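Long-range contacts in putative peptidase (PDB 5DYN), which acts as a clostripain-family cysteine protease of clan CD, seen here as the C-terminal part of the protein, and probably cleaves and so activates the B. fragilis toxin: residues S54-I58 with N194-Y198; G144-R150 with F202-A208; V184-W188 with A208-S212. All blocks are in the same frame, centred on the assembly; numbering follows the deposited sequence.

Contact 1 of 3, residues S54-I58 with N194-Y198. With NA (sodium ion), chain J.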
ATOM      1  N   SER B  54      -3.597  -1.857  -2.757  1.00 29.20           N
ATOM      2  CA  SER B  54      -3.946  -2.858  -3.755  1.00 30.36           C
ATOM      3  C   SER B  54      -2.738  -3.725  -4.051  1.00 30.06           C
ATOM      4  O   SER B  54      -1.617  -3.230  -4.073  1.00 34.44           O
ATOM      5  CB  SER B  54      -4.446  -2.203  -5.043  1.00 32.09           C
ATOM      6  OG  SER B  54      -4.699  -3.175  -6.043  1.00 26.19           O
ATOM      7  N   PRO B  55      -2.961  -5.028  -4.271  1.00 31.80           N
ATOM      8  CA  PRO B  55      -1.865  -5.908  -4.683  1.00 32.41           C
ATOM      9  C   PRO B  55      -1.451  -5.621  -6.123  1.00 36.41           C
ATOM     10  O   PRO B  55      -0.345  -5.974  -6.543  1.00 28.81           O
ATOM     11  CB  PRO B  55      -2.466  -7.309  -4.542  1.00 32.03           C
ATOM     12  CG  PRO B  55      -3.934  -7.098  -4.728  1.00 36.09           C
ATOM     13  CD  PRO B  55      -4.232  -5.758  -4.113  1.00 30.62           C
ATOM     14  N   THR B  56      -2.345  -4.976  -6.867  1.00 27.62           N
ATOM     15  CA  THR B  56      -2.074  -4.619  -8.252  1.00 30.95           C
ATOM     16  C   THR B  56      -2.050  -3.095  -8.413  1.00 35.55           C
ATOM     17  O   THR B  56      -1.758  -2.369  -7.459  1.00 30.52           O
ATOM     18  CB  THR B  56      -3.116  -5.249  -9.205  1.00 33.82           C
ATOM     19  OG1 THR B  56      -2.815  -4.887 -10.558  1.00 33.91           O
ATOM     20  CG2 THR B  56      -4.532  -4.793  -8.850  1.00 28.10           C
ATOM     21  N   GLU B  57      -2.349  -2.608  -9.614  1.00 33.04           N
ATOM     22  CA  GLU B  57      -2.263  -1.176  -9.889  1.00 33.60           C
ATOM     23  C   GLU B  57      -3.410  -0.368  -9.281  1.00 31.35           C
ATOM     24  O   GLU B  57      -4.563  -0.801  -9.280  1.00 30.92           O
ATOM     25  CB  GLU B  57      -2.206  -0.936 -11.396  1.00 32.03           C
ATOM     26  CG  GLU B  57      -1.031  -1.619 -12.064  1.00 35.02           C
ATOM     27  CD  GLU B  57      -1.007  -1.412 -13.562  1.00 37.34           C
ATOM     28  OE1 GLU B  57      -1.107  -0.247 -14.003  1.00 29.46           O
ATOM     29  OE2 GLU B  57      -0.886  -2.417 -14.298  1.00 27.29           O
ATOM     30  N   ILE B  58      -3.067   0.808  -8.764  1.00 31.47           N
ATOM     31  CA  ILE B  58      -4.033   1.751  -8.208  1.00 33.06           C
ATOM     32  C   ILE B  58      -4.421   2.794  -9.260  1.00 32.79           C
ATOM     33  O   ILE B  58      -3.554   3.326  -9.952  1.00 32.31           O
ATOM     34  CB  ILE B  58      -3.460   2.453  -6.949  1.00 35.65           C
ATOM     35  CG1 ILE B  58      -3.607   1.555  -5.720  1.00 30.08           C
ATOM     36  CG2 ILE B  58      -4.144   3.794  -6.696  1.00 30.93           C
ATOM     37  CD1 ILE B  58      -5.044   1.329  -5.304  1.00 32.90           C
ATOM     38  N   ASN B 194      -9.994  -5.144 -13.383  1.00 35.58           N
ATOM     39  CA  ASN B 194      -9.319  -3.893 -13.052  1.00 34.54           C
ATOM     40  C   ASN B 194      -8.666  -3.312 -14.297  1.00 33.77           C
ATOM     41  O   ASN B 194      -8.567  -3.985 -15.326  1.00 31.36           O
ATOM     42  CB  ASN B 194      -8.257  -4.101 -11.965  1.00 32.26           C
ATOM     43  CG  ASN B 194      -8.849  -4.304 -10.581  1.00 31.97           C
ATOM     44  OD1 ASN B 194     -10.043  -4.559 -10.428  1.00 34.95           O
ATOM     45  ND2 ASN B 194      -8.007  -4.196  -9.563  1.00 31.70           N
ATOM     46  N   TYR B 195      -8.206  -2.071 -14.207  1.00 29.06           N
ATOM     47  CA  TYR B 195      -7.506  -1.460 -15.326  1.00 30.25           C
ATOM     48  C   TYR B 195      -5.996  -1.443 -15.114  1.00 32.75           C
ATOM     49  O   TYR B 195      -5.506  -1.041 -14.060  1.00 26.08           O
ATOM     50  CB  TYR B 195      -8.002  -0.037 -15.571  1.00 32.91           C
ATOM     51  CG  TYR B 195      -7.179   0.709 -16.597  1.00 35.21           C
ATOM     52  CD1 TYR B 195      -7.363   0.487 -17.956  1.00 35.03           C
ATOM     53  CD2 TYR B 195      -6.211   1.629 -16.207  1.00 33.30           C
ATOM     54  CE1 TYR B 195      -6.611   1.163 -18.898  1.00 34.47           C
ATOM     55  CE2 TYR B 195      -5.456   2.310 -17.143  1.00 31.13           C
ATOM     56  CZ  TYR B 195      -5.661   2.073 -18.487  1.00 37.03           C
ATOM     57  OH  TYR B 195      -4.912   2.748 -19.425  1.00 38.40           O
ATOM     58  N   SER B 196      -5.269  -1.879 -16.136  1.00 31.33           N
ATOM     59  CA  SER B 196      -3.818  -1.778 -16.146  1.00 36.01           C
ATOM     60  C   SER B 196      -3.384  -0.729 -17.166  1.00 35.85           C
ATOM     61  O   SER B 196      -3.813  -0.762 -18.319  1.00 32.22           O
ATOM     62  CB  SER B 196      -3.184  -3.133 -16.469  1.00 29.52           C
ATOM     63  OG  SER B 196      -1.781  -3.016 -16.617  1.00 29.77           O
ATOM     64  N   ALA B 197      -2.534   0.203 -16.742  1.00 30.39           N
ATOM     65  CA  ALA B 197      -2.022   1.230 -17.647  1.00 34.91           C
ATOM     66  C   ALA B 197      -1.017   0.638 -18.634  1.00 35.52           C
ATOM     67  O   ALA B 197      -0.537   1.321 -19.541  1.00 36.11           O
ATOM     68  CB  ALA B 197      -1.390   2.364 -16.859  1.00 30.59           C
ATOM     69  N   TYR B 198      -0.715  -0.643 -18.459  1.00 33.90           N
ATOM     70  CA  TYR B 198       0.244  -1.330 -19.312  1.00 32.69           C
ATOM     71  C   TYR B 198      -0.435  -2.335 -20.240  1.00 33.11           C
ATOM     72  O   TYR B 198      -0.029  -2.494 -21.392  1.00 32.48           O
ATOM     73  CB  TYR B 198       1.299  -2.027 -18.450  1.00 32.92           C
ATOM     74  CG  TYR B 198       1.986  -1.090 -17.484  1.00 36.87           C
ATOM     75  CD1 TYR B 198       3.113  -0.372 -17.865  1.00 32.81           C
ATOM     76  CD2 TYR B 198       1.499  -0.911 -16.192  1.00 36.70           C
ATOM     77  CE1 TYR B 198       3.741   0.492 -16.989  1.00 32.48           C
ATOM     78  CE2 TYR B 198       2.120  -0.047 -15.308  1.00 34.29           C
ATOM     79  CZ  TYR B 198       3.242   0.652 -15.714  1.00 40.95           C
ATOM     80  OH  TYR B 198       3.869   1.511 -14.841  1.00 55.40           O
TER
HETATM   81 NA    NA J 405       1.770  -6.111  -4.973  1.00 40.08          NA
HETATM   82  O   HOH W   1      -6.009   0.333 -11.473  1.00 32.11           O
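One buried carboxylate does most of the work here: E57 reaches into the turn that ends strand 185-196 and is held by both its oxygens. OE1 of E57 accepts the backbone N of A197 at 3.1 Å, close to linear, while OE2 of E57 takes OG of S196 at 2.6 Å. The same S196 OG accepts the backbone N of Y198 at 3.2 Å, an ST turn, so the hydroxyl donates to the acid while accepting from the backbone of its own turn. An m, t rotamer stretches the E57 side chain to this point, and the edge of the Y198 ring borders the carboxylate, CD2 of Y198 lying 3.4 Å from OE2 of E57. Nearer the backbone, a water donates to O of E57 (2.9 Å) and to O of Y195 (3.0 Å), bridging backbones whose nearest CA atoms, in E57 and S196, are 6.5 Å apart. Before E57 a second ST turn, T56 N to S54 OG at 3.1 Å, braces the loop, and O of P55 binds a sodium ion at 2.6 Å, with F34 and S212 completing the site. The 54-58 loop leaves strand 50-53, which runs parallel to 185-196 with strand 110-115 between them, so the contact joins the C-terminal ends of two non-adjacent strands of the central sheet, with F202 of strand 200-203 packed against T56, N194 and S196.

Contact 2 of 3, residues G144-R150 with F202-A208; sequences GVMCYDR and FTMNQDA. With NA (sodium ion), chain I.
In this contact of a loop with a strand end and its following turn, apolar in the middle and tied by a sodium ion at one end, the irregular 144-150 segment before strand 158-159 packs on 202-208, where strand 200-203 ends (442 Å² buried). V145 to C147 and D149 are extended, Y148 and R150 near-helical; G144 sits at 91/-17, where a CB would jam against the preceding carbonyl. Opposite, F202 and T203 are strand, and a type I turn runs from N205 to A208 (A208 N to N205 O, 3.2 Å). The backbones come closest at M146 and N205 (CA to CA 6.0 Å), then at R150 and F202 (7.9 Å). M146 (t, p, t) fills the centre: its CE lies 3.7 Å from CE2 of F202, at the ring edge, and 3.6 Å from SD of M204, and its CG 4.1 Å from CB of A208; N205 N gives a weak hydrogen bond to SD of M146 (3.6 Å). M204 (t, p, p) sets SD beside the edge of the Y148 (chi1 m) ring, 3.7 Å from its CE1, a Met-aromatic contact. R150 (m, m) lays CG 3.6 Å above the F202 (chi1 p) ring centroid, a CH-pi contact, while its NH2 donates to O of C147 at 2.8 Å. The sodium takes O of G144 (2.5 Å), OD1 of D207 (2.7 Å) and the side-chain amide of N205. Cohesion thus comes from methionine and aromatic packing, with a cation, rather than backbone pairing, joining the two segments.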
ATOM      1  N   GLY B 144      -3.221 -20.405 -13.467  1.00 39.34           N
ATOM      2  CA  GLY B 144      -4.262 -20.453 -12.457  1.00 37.64           C
ATOM      3  C   GLY B 144      -3.918 -19.634 -11.228  1.00 39.75           C
ATOM      4  O   GLY B 144      -4.791 -19.324 -10.416  1.00 38.68           O
ATOM      5  N   VAL B 145      -2.643 -19.289 -11.080  1.00 38.90           N
ATOM      6  CA  VAL B 145      -2.216 -18.416  -9.993  1.00 35.70           C
ATOM      7  C   VAL B 145      -2.297 -16.965 -10.443  1.00 31.02           C
ATOM      8  O   VAL B 145      -1.515 -16.533 -11.292  1.00 29.37           O
ATOM      9  CB  VAL B 145      -0.779 -18.721  -9.528  1.00 36.66           C
ATOM     10  CG1 VAL B 145      -0.382 -17.785  -8.394  1.00 32.22           C
ATOM     11  CG2 VAL B 145      -0.650 -20.174  -9.100  1.00 32.05           C
ATOM     12  N   MET B 146      -3.250 -16.227  -9.880  1.00 34.17           N
ATOM     13  CA  MET B 146      -3.484 -14.835 -10.255  1.00 29.24           C
ATOM     14  C   MET B 146      -2.204 -14.023 -10.219  1.00 32.38           C
ATOM     15  O   MET B 146      -1.475 -14.036  -9.226  1.00 28.14           O
ATOM     16  CB  MET B 146      -4.519 -14.186  -9.334  1.00 31.76           C
ATOM     17  CG  MET B 146      -4.729 -12.698  -9.603  1.00 28.17           C
ATOM     18  SD  MET B 146      -5.402 -12.385 -11.250  1.00 41.60           S
ATOM     19  CE  MET B 146      -5.313 -10.595 -11.332  1.00 31.39           C
ATOM     20  N   CYS B 147      -1.929 -13.334 -11.320  1.00 29.59           N
ATOM     21  CA  CYS B 147      -0.793 -12.431 -11.393  1.00 26.65           C
ATOM     22  C   CYS B 147      -1.294 -10.996 -11.363  1.00 31.51           C
ATOM     23  O   CYS B 147      -2.016 -10.570 -12.267  1.00 28.10           O
ATOM     24  CB  CYS B 147       0.025 -12.686 -12.656  1.00 27.82           C
ATOM     25  SG  CYS B 147       1.549 -11.725 -12.759  1.00 35.40           S
ATOM     26  N   TYR B 148      -0.920 -10.258 -10.321  1.00 30.72           N
ATOM     27  CA  TYR B 148      -1.342  -8.868 -10.172  1.00 31.33           C
ATOM     28  C   TYR B 148      -0.519  -7.927 -11.051  1.00 30.47           C
ATOM     29  O   TYR B 148      -0.858  -6.754 -11.202  1.00 30.40           O
ATOM     30  CB  TYR B 148      -1.236  -8.422  -8.711  1.00 32.47           C
ATOM     31  CG  TYR B 148      -2.108  -9.194  -7.749  1.00 31.90           C
ATOM     32  CD1 TYR B 148      -3.497  -9.127  -7.825  1.00 30.12           C
ATOM     33  CD2 TYR B 148      -1.542  -9.976  -6.748  1.00 28.89           C
ATOM     34  CE1 TYR B 148      -4.297  -9.830  -6.941  1.00 24.46           C
ATOM     35  CE2 TYR B 148      -2.332 -10.678  -5.857  1.00 29.79           C
ATOM     36  CZ  TYR B 148      -3.707 -10.603  -5.956  1.00 32.51           C
ATOM     37  OH  TYR B 148      -4.489 -11.303  -5.066  1.00 33.45           O
ATOM     38  N   ASP B 149       0.568  -8.448 -11.615  1.00 29.45           N
ATOM     39  CA  ASP B 149       1.469  -7.650 -12.437  1.00 30.51           C
ATOM     40  C   ASP B 149       1.233  -7.930 -13.917  1.00 29.70           C
ATOM     41  O   ASP B 149       1.585  -8.990 -14.428  1.00 31.83           O
ATOM     42  CB  ASP B 149       2.924  -7.934 -12.058  1.00 29.82           C
ATOM     43  CG  ASP B 149       3.893  -6.898 -12.612  1.00 34.00           C
ATOM     44  OD1 ASP B 149       3.552  -6.214 -13.604  1.00 28.58           O
ATOM     45  OD2 ASP B 149       5.004  -6.772 -12.052  1.00 34.40           O
ATOM     46  N   ARG B 150       0.648  -6.955 -14.603  1.00 30.91           N
ATOM     47  CA  ARG B 150       0.221  -7.135 -15.984  1.00 29.31           C
ATOM     48  C   ARG B 150       1.304  -6.742 -16.985  1.00 35.28           C
ATOM     49  O   ARG B 150       1.091  -6.793 -18.195  1.00 36.35           O
ATOM     50  CB  ARG B 150      -1.053  -6.331 -16.233  1.00 26.51           C
ATOM     51  CG  ARG B 150      -2.241  -6.868 -15.459  1.00 27.31           C
ATOM     52  CD  ARG B 150      -2.704  -8.169 -16.082  1.00 37.19           C
ATOM     53  NE  ARG B 150      -2.886  -9.232 -15.103  1.00 34.10           N
ATOM     54  CZ  ARG B 150      -3.356 -10.440 -15.403  1.00 34.31           C
ATOM     55  NH1 ARG B 150      -3.690 -10.729 -16.653  1.00 31.18           N
ATOM     56  NH2 ARG B 150      -3.492 -11.359 -14.455  1.00 32.28           N
ATOM     57  N   PHE B 202      -8.039  -6.060 -17.249  1.00 34.77           N
ATOM     58  CA  PHE B 202      -7.652  -7.448 -17.034  1.00 29.78           C
ATOM     59  C   PHE B 202      -8.531  -8.078 -15.962  1.00 35.86           C
ATOM     60  O   PHE B 202      -9.006  -7.391 -15.057  1.00 33.13           O
ATOM     61  CB  PHE B 202      -6.175  -7.547 -16.646  1.00 28.44           C
ATOM     62  CG  PHE B 202      -5.854  -6.972 -15.294  1.00 29.11           C
ATOM     63  CD1 PHE B 202      -5.674  -5.608 -15.128  1.00 31.73           C
ATOM     64  CD2 PHE B 202      -5.707  -7.801 -14.190  1.00 33.65           C
ATOM     65  CE1 PHE B 202      -5.371  -5.077 -13.885  1.00 26.33           C
ATOM     66  CE2 PHE B 202      -5.401  -7.278 -12.942  1.00 30.19           C
ATOM     67  CZ  PHE B 202      -5.233  -5.914 -12.791  1.00 31.66           C
ATOM     68  N   THR B 203      -8.746  -9.385 -16.072  1.00 32.66           N
ATOM     69  CA  THR B 203      -9.609 -10.100 -15.137  1.00 32.10           C
ATOM     70  C   THR B 203      -8.936 -10.319 -13.780  1.00 36.55           C
ATOM     71  O   THR B 203      -7.782 -10.745 -13.701  1.00 30.99           O
ATOM     72  CB  THR B 203     -10.038 -11.471 -15.710  1.00 34.56           C
ATOM     73  OG1 THR B 203     -10.676 -11.285 -16.980  1.00 38.56           O
ATOM     74  CG2 THR B 203     -10.999 -12.175 -14.764  1.00 34.28           C
ATOM     75  N   MET B 204      -9.668 -10.011 -12.715  1.00 35.70           N
ATOM     76  CA  MET B 204      -9.236 -10.342 -11.367  1.00 31.49           C
ATOM     77  C   MET B 204      -9.834 -11.683 -10.964  1.00 38.43           C
ATOM     78  O   MET B 204     -11.040 -11.778 -10.735  1.00 38.22           O
ATOM     79  CB  MET B 204      -9.655  -9.254 -10.378  1.00 34.10           C
ATOM     80  CG  MET B 204      -9.290  -9.560  -8.935  1.00 35.78           C
ATOM     81  SD  MET B 204      -7.511  -9.510  -8.665  1.00 35.98           S
ATOM     82  CE  MET B 204      -7.184  -7.761  -8.872  1.00 32.03           C
ATOM     83  N   ASN B 205      -8.995 -12.713 -10.891  1.00 34.02           N
ATOM     84  CA  ASN B 205      -9.448 -14.057 -10.534  1.00 39.58           C
ATOM     85  C   ASN B 205     -10.254 -14.072  -9.240  1.00 40.87           C
ATOM     86  O   ASN B 205      -9.896 -13.416  -8.262  1.00 43.05           O
ATOM     87  CB  ASN B 205      -8.259 -15.009 -10.419  1.00 36.07           C
ATOM     88  CG  ASN B 205      -7.602 -15.277 -11.753  1.00 34.89           C
ATOM     89  OD1 ASN B 205      -8.039 -14.765 -12.783  1.00 31.45           O
ATOM     90  ND2 ASN B 205      -6.539 -16.074 -11.743  1.00 33.52           N
ATOM     91  N   GLN B 206     -11.348 -14.825  -9.253  1.00 38.18           N
ATOM     92  CA  GLN B 206     -12.304 -14.808  -8.156  1.00 41.71           C
ATOM     93  C   GLN B 206     -11.761 -15.492  -6.906  1.00 43.24           C
ATOM     94  O   GLN B 206     -12.298 -15.303  -5.815  1.00 44.68           O
ATOM     95  CB  GLN B 206     -13.616 -15.467  -8.590  1.00 46.55           C
ATOM     96  CG  GLN B 206     -14.359 -14.714  -9.697  1.00 66.66           C
ATOM     97  CD  GLN B 206     -14.752 -13.298  -9.296  1.00 71.07           C
ATOM     98  OE1 GLN B 206     -15.175 -13.054  -8.164  1.00 68.39           O
ATOM     99  NE2 GLN B 206     -14.609 -12.356 -10.226  1.00 58.35           N
ATOM    100  N   ASP B 207     -10.698 -16.278  -7.061  1.00 35.28           N
ATOM    101  CA  ASP B 207     -10.114 -16.982  -5.923  1.00 34.10           C
ATOM    102  C   ASP B 207      -8.874 -16.274  -5.373  1.00 35.81           C
ATOM    103  O   ASP B 207      -8.225 -16.771  -4.454  1.00 35.26           O
ATOM    104  CB  ASP B 207      -9.767 -18.427  -6.301  1.00 37.45           C
ATOM    105  CG  ASP B 207      -8.861 -18.519  -7.516  1.00 37.14           C
ATOM    106  OD1 ASP B 207      -8.355 -17.475  -7.977  1.00 41.98           O
ATOM    107  OD2 ASP B 207      -8.645 -19.649  -8.003  1.00 38.12           O
ATOM    108  N   ALA B 208      -8.544 -15.119  -5.944  1.00 38.17           N
ATOM    109  CA  ALA B 208      -7.468 -14.295  -5.404  1.00 36.36           C
ATOM    110  C   ALA B 208      -7.883 -13.766  -4.032  1.00 38.55           C
ATOM    111  O   ALA B 208      -9.069 -13.552  -3.777  1.00 38.32           O
ATOM    112  CB  ALA B 208      -7.136 -13.153  -6.346  1.00 28.13           C
TER
HETATM  113 NA    NA I 404      -6.017 -17.407  -9.324  1.00 36.93          NA

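Contact 3 of 3, residues V184-W188 with A208-S212; sequences VMVYW and AKGLS. With NA (sodium ion), chain J.
The indole of W188 lies flat against K209 and G210. W188 (-160/108; chi1 t at 172°, chi2 -123°) places its six-membered ring face under G210, whose CA is 3.3 Å from the ring centroid and 9° off the normal, a CH-pi contact. G210 (97/9) has no side chain to collide: an ideal CB would fall 2.4 Å from CE3 of W188. K209 O also lies over the indole face, 3.2 Å from CG of W188, and NE1 of W188 gives a weak, bent hydrogen bond to O of A208 (2.9 Å). The nearest CA atoms, in W188 and G210, are 5.8 Å apart, and the two segments run at 128° to each other. M185 (m, m, m) curls toward the loop, with SD 3.8 Å from CB of L211, CE 3.8 Å from O of G210 and CG 3.8 Å from O of K209. L211 (t, p) brings CD2 to 4.4 Å from CG1 of V184 (chi1 t). K209 turns its CB away, and its NZ meets D161 and the carbonyl of D207. S212 sends OG (chi1 p) to a sodium ion, 2.7 Å away, shared with O of P55 and O of F34. Y187 packs on helix 78-92. Between the two packing residues M185 and W188 the strand turns a corner at V186; V186 and Y187 both face V113 of strand 110-115, a classic beta bulge in the central sheet of this clan CD peptidase.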
ATOM      1  N   VAL B 184      -5.137 -12.894   8.305  1.00 39.04           N
ATOM      2  CA  VAL B 184      -4.373 -11.751   7.817  1.00 34.74           C
ATOM      3  C   VAL B 184      -5.236 -10.789   7.010  1.00 39.65           C
ATOM      4  O   VAL B 184      -5.357  -9.612   7.357  1.00 41.82           O
ATOM      5  CB  VAL B 184      -3.179 -12.199   6.956  1.00 35.17           C
ATOM      6  CG1 VAL B 184      -2.422 -10.986   6.424  1.00 30.74           C
ATOM      7  CG2 VAL B 184      -2.252 -13.091   7.763  1.00 37.93           C
ATOM      8  N   MET B 185      -5.832 -11.285   5.930  1.00 34.75           N
ATOM      9  CA  MET B 185      -6.677 -10.443   5.090  1.00 38.74           C
ATOM     10  C   MET B 185      -8.071 -10.300   5.692  1.00 41.48           C
ATOM     11  O   MET B 185      -8.885 -11.221   5.633  1.00 47.91           O
ATOM     12  CB  MET B 185      -6.761 -11.004   3.671  1.00 32.26           C
ATOM     13  CG  MET B 185      -5.412 -11.113   2.990  1.00 32.53           C
ATOM     14  SD  MET B 185      -4.465  -9.582   3.122  1.00 33.27           S
ATOM     15  CE  MET B 185      -5.459  -8.475   2.122  1.00 29.61           C
ATOM     16  N   VAL B 186      -8.335  -9.136   6.274  1.00 40.55           N
ATOM     17  CA  VAL B 186      -9.620  -8.869   6.901  1.00 38.99           C
ATOM     18  C   VAL B 186     -10.587  -8.210   5.919  1.00 44.95           C
ATOM     19  O   VAL B 186     -11.789  -8.136   6.171  1.00 49.29           O
ATOM     20  CB  VAL B 186      -9.456  -7.977   8.141  1.00 35.98           C
ATOM     21  CG1 VAL B 186      -8.639  -8.699   9.200  1.00 35.26           C
ATOM     22  CG2 VAL B 186      -8.800  -6.657   7.763  1.00 37.75           C
ATOM     23  N   TYR B 187     -10.055  -7.732   4.800  1.00 43.20           N
ATOM     24  CA  TYR B 187     -10.876  -7.141   3.751  1.00 40.00           C
ATOM     25  C   TYR B 187     -10.258  -7.399   2.386  1.00 38.02           C
ATOM     26  O   TYR B 187      -9.052  -7.242   2.203  1.00 42.73           O
ATOM     27  CB  TYR B 187     -11.049  -5.634   3.972  1.00 36.75           C
ATOM     28  CG  TYR B 187     -11.960  -4.958   2.965  1.00 37.98           C
ATOM     29  CD1 TYR B 187     -11.480  -4.545   1.724  1.00 36.87           C
ATOM     30  CD2 TYR B 187     -13.298  -4.723   3.257  1.00 42.26           C
ATOM     31  CE1 TYR B 187     -12.308  -3.929   0.802  1.00 38.74           C
ATOM     32  CE2 TYR B 187     -14.136  -4.102   2.341  1.00 35.99           C
ATOM     33  CZ  TYR B 187     -13.633  -3.708   1.116  1.00 43.37           C
ATOM     34  OH  TYR B 187     -14.456  -3.092   0.199  1.00 44.25           O
ATOM     35  N   TRP B 188     -11.093  -7.789   1.431  1.00 37.78           N
ATOM     36  CA  TRP B 188     -10.660  -7.953   0.050  1.00 36.73           C
ATOM     37  C   TRP B 188     -11.857  -7.909  -0.883  1.00 38.68           C
ATOM     38  O   TRP B 188     -12.665  -8.837  -0.926  1.00 43.39           O
ATOM     39  CB  TRP B 188      -9.885  -9.258  -0.132  1.00 29.09           C
ATOM     40  CG  TRP B 188      -9.571  -9.595  -1.564  1.00 28.75           C
ATOM     41  CD1 TRP B 188      -9.908 -10.738  -2.229  1.00 29.73           C
ATOM     42  CD2 TRP B 188      -8.859  -8.780  -2.508  1.00 32.48           C
ATOM     43  NE1 TRP B 188      -9.449 -10.689  -3.523  1.00 32.22           N
ATOM     44  CE2 TRP B 188      -8.802  -9.498  -3.719  1.00 32.18           C
ATOM     45  CE3 TRP B 188      -8.264  -7.514  -2.444  1.00 35.31           C
ATOM     46  CZ2 TRP B 188      -8.174  -8.994  -4.857  1.00 28.47           C
ATOM     47  CZ3 TRP B 188      -7.641  -7.017  -3.577  1.00 34.51           C
ATOM     48  CH2 TRP B 188      -7.599  -7.759  -4.765  1.00 31.10           C
ATOM     49  N   ALA B 208      -8.544 -15.119  -5.944  1.00 38.17           N
ATOM     50  CA  ALA B 208      -7.468 -14.295  -5.404  1.00 36.36           C
ATOM     51  C   ALA B 208      -7.883 -13.766  -4.032  1.00 38.55           C
ATOM     52  O   ALA B 208      -9.069 -13.552  -3.777  1.00 38.32           O
ATOM     53  CB  ALA B 208      -7.136 -13.153  -6.346  1.00 28.13           C
ATOM     54  N   LYS B 209      -6.913 -13.558  -3.148  1.00 34.70           N
ATOM     55  CA  LYS B 209      -7.226 -13.166  -1.780  1.00 32.24           C
ATOM     56  C   LYS B 209      -6.744 -11.755  -1.447  1.00 33.53           C
ATOM     57  O   LYS B 209      -7.055 -11.228  -0.379  1.00 33.68           O
ATOM     58  CB  LYS B 209      -6.633 -14.173  -0.794  1.00 36.30           C
ATOM     59  CG  LYS B 209      -7.079 -15.614  -1.026  1.00 40.06           C
ATOM     60  CD  LYS B 209      -8.592 -15.739  -1.121  1.00 32.57           C
ATOM     61  CE  LYS B 209      -9.036 -17.195  -1.022  1.00 28.94           C
ATOM     62  NZ  LYS B 209      -8.422 -18.050  -2.076  1.00 32.22           N
ATOM     63  N   GLY B 210      -5.983 -11.150  -2.355  1.00 34.31           N
ATOM     64  CA  GLY B 210      -5.637  -9.742  -2.237  1.00 33.97           C
ATOM     65  C   GLY B 210      -4.297  -9.387  -1.619  1.00 32.61           C
ATOM     66  O   GLY B 210      -4.030  -8.216  -1.349  1.00 30.04           O
ATOM     67  N   LEU B 211      -3.452 -10.387  -1.393  1.00 29.64           N
ATOM     68  CA  LEU B 211      -2.107 -10.146  -0.882  1.00 30.63           C
ATOM     69  C   LEU B 211      -1.092 -10.780  -1.816  1.00 32.00           C
ATOM     70  O   LEU B 211      -1.148 -11.983  -2.077  1.00 30.62           O
ATOM     71  CB  LEU B 211      -1.946 -10.700   0.535  1.00 34.81           C
ATOM     72  CG  LEU B 211      -0.622 -10.388   1.240  1.00 33.53           C
ATOM     73  CD1 LEU B 211      -0.494  -8.895   1.521  1.00 28.41           C
ATOM     74  CD2 LEU B 211      -0.484 -11.194   2.522  1.00 29.37           C
ATOM     75  N   SER B 212      -0.166  -9.975  -2.325  1.00 24.81           N
ATOM     76  CA  SER B 212       0.766 -10.462  -3.331  1.00 30.39           C
ATOM     77  C   SER B 212       2.029 -11.058  -2.723  1.00 33.39           C
ATOM     78  O   SER B 212       2.351 -10.823  -1.558  1.00 29.34           O
ATOM     79  CB  SER B 212       1.153  -9.341  -4.295  1.00 31.75           C
ATOM     80  OG  SER B 212       2.095  -8.472  -3.696  1.00 29.66           O
TER
HETATM   81 NA    NA J 405       1.770  -6.111  -4.973  1.00 40.08          NA

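Overall arrangement
Y148 of contact 2 joins all three contacts: its O takes OG1 of T56 in contact 1 at 2.8 Å, and its OH, also bonded to D159, accepts N of G210 in contact 3 at 3.1 Å. Contacts 1 and 2 also share a strand pairing, N194 O to F202 N at 2.9 Å. P55 packs into contact 3, its CG 3.6 Å from O of G210 and its CD 3.7 Å from CZ3 of W188, and one sodium ion is bound by both P55 and S212, so contacts 1 and 3 meet at this site. The ion in contact 2 is a separate one. Contact 2 lies nearer to the others, with centres 11 and 12 Å away, than contacts 1 and 3 lie to each other, at 15 Å.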